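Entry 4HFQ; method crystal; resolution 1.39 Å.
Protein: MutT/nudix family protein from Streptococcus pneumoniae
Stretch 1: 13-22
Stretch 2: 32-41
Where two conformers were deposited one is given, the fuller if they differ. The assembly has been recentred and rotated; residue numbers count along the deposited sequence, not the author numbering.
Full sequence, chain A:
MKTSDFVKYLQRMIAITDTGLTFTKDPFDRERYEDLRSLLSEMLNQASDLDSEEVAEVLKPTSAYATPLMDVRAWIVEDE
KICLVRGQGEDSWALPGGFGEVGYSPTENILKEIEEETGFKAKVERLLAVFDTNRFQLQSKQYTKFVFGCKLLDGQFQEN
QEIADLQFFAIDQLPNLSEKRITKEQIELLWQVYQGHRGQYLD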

# COMPACT_ATOMS: atom_id res chain seq x y z
N MET A 13 9.35 10.83 1.58
CA MET A 13 9.77 11.97 0.76
C MET A 13 9.93 11.61 -0.71
O MET A 13 9.57 12.42 -1.59
N ILE A 14 10.39 10.40 -1.00
CA ILE A 14 10.42 9.93 -2.38
C ILE A 14 9.00 9.93 -2.95
O ILE A 14 8.75 10.43 -4.05
N ALA A 15 8.04 9.40 -2.19
CA ALA A 15 6.68 9.33 -2.67
C ALA A 15 6.06 10.71 -2.93
O ALA A 15 5.41 10.91 -3.95
N ILE A 16 6.27 11.67 -2.03
CA ILE A 16 5.73 13.01 -2.20
C ILE A 16 6.33 13.69 -3.42
O ILE A 16 5.61 14.29 -4.24
N THR A 17 7.65 13.58 -3.55
CA THR A 17 8.37 14.20 -4.64
C THR A 17 7.94 13.63 -5.99
O THR A 17 7.74 14.38 -6.96
N ASP A 18 7.73 12.32 -6.05
CA ASP A 18 7.25 11.67 -7.26
C ASP A 18 5.82 12.07 -7.60
O ASP A 18 5.50 12.30 -8.77
N THR A 19 4.99 12.23 -6.58
CA THR A 19 3.63 12.72 -6.78
C THR A 19 3.66 14.14 -7.34
O THR A 19 2.91 14.46 -8.27
N GLY A 20 4.56 14.98 -6.81
CA GLY A 20 4.75 16.33 -7.36
C GLY A 20 5.16 16.30 -8.83
O GLY A 20 4.59 17.03 -9.63
N LEU A 21 6.09 15.43 -9.19
CA LEU A 21 6.51 15.37 -10.59
C LEU A 21 5.37 14.96 -11.51
O LEU A 21 5.25 15.49 -12.62
N THR A 22 4.55 14.01 -11.06
CA THR A 22 3.44 13.56 -11.89
C THR A 22 2.34 14.60 -12.02
O THR A 22 1.78 14.77 -13.11
N ARG A 32 11.82 22.18 -8.80
CA ARG A 32 11.94 22.00 -7.34
C ARG A 32 11.86 20.52 -6.96
O ARG A 32 12.71 20.05 -6.19
N TYR A 33 10.87 19.80 -7.49
CA TYR A 33 10.77 18.38 -7.19
C TYR A 33 11.98 17.61 -7.73
O TYR A 33 12.46 16.70 -7.08
N GLU A 34 12.46 17.99 -8.92
CA GLU A 34 13.62 17.30 -9.48
C GLU A 34 14.85 17.52 -8.60
O GLU A 34 15.63 16.60 -8.36
N ASP A 35 15.02 18.76 -8.12
CA ASP A 35 16.14 19.08 -7.24
C ASP A 35 16.02 18.35 -5.90
O ASP A 35 17.01 17.88 -5.35
N LEU A 36 14.80 18.22 -5.38
CA LEU A 36 14.57 17.43 -4.18
C LEU A 36 14.94 15.97 -4.41
O LEU A 36 15.61 15.35 -3.57
N ARG A 37 14.55 15.42 -5.56
CA ARG A 37 14.86 14.01 -5.84
C ARG A 37 16.36 13.78 -6.00
O ARG A 37 16.88 12.73 -5.62
N SER A 38 17.07 14.78 -6.53
CA SER A 38 18.52 14.69 -6.64
C SER A 38 19.17 14.69 -5.25
O SER A 38 20.08 13.92 -4.98
N LEU A 39 18.66 15.53 -4.34
CA LEU A 39 19.15 15.53 -2.97
C LEU A 39 18.83 14.25 -2.22
O LEU A 39 19.65 13.76 -1.44
N LEU A 40 17.64 13.70 -2.44
CA LEU A 40 17.29 12.43 -1.79
C LEU A 40 18.26 11.34 -2.23
O LEU A 40 18.68 10.53 -1.42
N SER A 41 18.62 11.37 -3.52
CA SER A 41 19.55 10.41 -4.09
C SER A 41 20.97 10.56 -3.51
O SER A 41 21.63 9.56 -3.21

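The strongest link between these two nearly antiparallel helices (152° between axes, 9.0 Å at closest approach) is a two-pronged salt bridge. Arg37 NE donates to Asp18 OD1 at 2.6 Å and Arg37 NH2 to Asp18 OD2 at 2.8 Å; N-H...acceptor angles of 174° and 176° make both hydrogen bonds almost linear, with the carboxylate at the guanidinium edge. Both CA-to-CB bonds point sideways, so the ends of the side chains must close the gap: Asp18 uses an m rotamer, while Arg37, in the deposited conformer given, has an off-well chi1 of -148° followed by t, t. Ile14 CG2 lies 3.8 Å from Arg37 NH2.

Within its own helix, Thr17 OG1 (chi1 m) donates to Met13 O at 2.8 Å. The same side chain is a knob among Tyr33, Leu36, Arg37 and Leu40, and its CG2 comes 3.1 Å from Tyr33 O.

Tyr33 points toward the first helix, chi1 m, and lays its ring over Gly20: Gly20 CA is 3.5 Å from the ring centroid, 16° off the normal, a CH-pi contact. An ideal CB on Gly20 would fall 2.3 Å from Tyr33 CZ, a clash.

Apolar contacts extend the packing. Leu21 CD2 (m, t) reaches Tyr33 CB at 3.7 Å; Leu40 (m, t), pointing toward the partner, meets Met13 CE through CD2, also at 3.7 Å.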

# COMPACT_ATOMS: atom_id res chain seq x y z
CB MET A 13 11.05 12.57 1.31
CG MET A 13 10.81 13.24 2.64
SD MET A 13 12.14 14.32 3.20
CE MET A 13 13.37 13.09 3.55
CB ILE A 14 11.08 8.53 -2.50
CG1 ILE A 14 12.59 8.63 -2.24
CG2 ILE A 14 10.78 7.92 -3.88
CD1 ILE A 14 13.26 7.31 -1.92
CB ALA A 15 5.83 8.52 -1.70
CB ILE A 16 5.93 13.88 -0.94
CG1 ILE A 16 5.21 13.29 0.28
CG2 ILE A 16 5.43 15.29 -1.26
CD1 ILE A 16 5.65 13.90 1.62
CB THR A 17 9.88 14.06 -4.39
OG1 THR A 17 10.23 14.70 -3.16
CG2 THR A 17 10.65 14.68 -5.53
CB ASP A 18 7.46 10.16 -7.12
CG ASP A 18 8.97 9.79 -7.14
OD1 ASP A 18 9.81 10.70 -7.30
OD2 ASP A 18 9.31 8.62 -7.00
CB THR A 19 2.85 12.64 -5.45
OG1 THR A 19 2.84 11.29 -4.99
CG2 THR A 19 1.42 13.12 -5.62
CB LEU A 21 7.71 14.46 -10.75
CG LEU A 21 8.99 15.05 -10.16
CD1 LEU A 21 10.06 13.97 -10.03
CD2 LEU A 21 9.46 16.23 -11.00
CB THR A 22 2.91 12.23 -11.35
OG1 THR A 22 3.91 11.25 -11.60
CG2 THR A 22 1.61 11.79 -12.06
CB ARG A 32 10.88 22.79 -6.58
CG ARG A 32 11.08 24.28 -6.60
CD ARG A 32 9.89 25.01 -5.97
NE ARG A 32 10.11 26.38 -6.32
CZ ARG A 32 9.31 27.16 -7.02
NH1 ARG A 32 8.06 26.80 -7.33
NH2 ARG A 32 9.75 28.36 -7.28
CB TYR A 33 9.46 17.78 -7.69
CG TYR A 33 8.21 18.34 -7.06
CD1 TYR A 33 7.98 18.21 -5.68
CD2 TYR A 33 7.23 18.94 -7.84
CE1 TYR A 33 6.81 18.71 -5.09
CE2 TYR A 33 6.08 19.46 -7.26
CZ TYR A 33 5.86 19.31 -5.91
OH TYR A 33 4.69 19.79 -5.34
CB GLU A 34 13.91 17.77 -10.91
CG GLU A 34 12.87 17.30 -11.90
CD GLU A 34 13.09 17.82 -13.30
OE1 GLU A 34 13.50 18.98 -13.45
OE2 GLU A 34 12.80 17.08 -14.24
CB ASP A 35 16.23 20.59 -7.04
CG ASP A 35 16.68 21.31 -8.30
OD1 ASP A 35 17.20 20.64 -9.22
OD2 ASP A 35 16.50 22.55 -8.33
CB LEU A 36 13.11 17.57 -3.71
CG LEU A 36 12.81 18.91 -3.06
CD1 LEU A 36 11.31 19.06 -2.95
CD2 LEU A 36 13.47 19.05 -1.69
CB ARG A 37 14.08 13.49 -7.06
CG ARG A 37 13.76 12.01 -6.92
CD ARG A 37 13.14 11.41 -8.16
NE ARG A 37 12.34 10.23 -7.84
CZ ARG A 37 12.82 8.99 -7.75
NH1 ARG A 37 14.11 8.73 -7.89
NH2 ARG A 37 11.98 8.00 -7.47
CB SER A 38 19.07 15.83 -7.49
OG SER A 38 18.61 15.74 -8.83
CB LEU A 39 18.65 16.74 -2.21
CG LEU A 39 19.42 18.02 -2.56
CD1 LEU A 39 18.55 19.22 -2.29
CD2 LEU A 39 20.72 18.09 -1.77
CB LEU A 40 15.85 12.03 -2.09
CG LEU A 40 14.79 12.92 -1.43
CD1 LEU A 40 13.40 12.71 -2.03
CD2 LEU A 40 14.72 12.78 0.08
CB SER A 41 19.56 10.57 -5.62
OG SER A 41 18.25 10.42 -6.16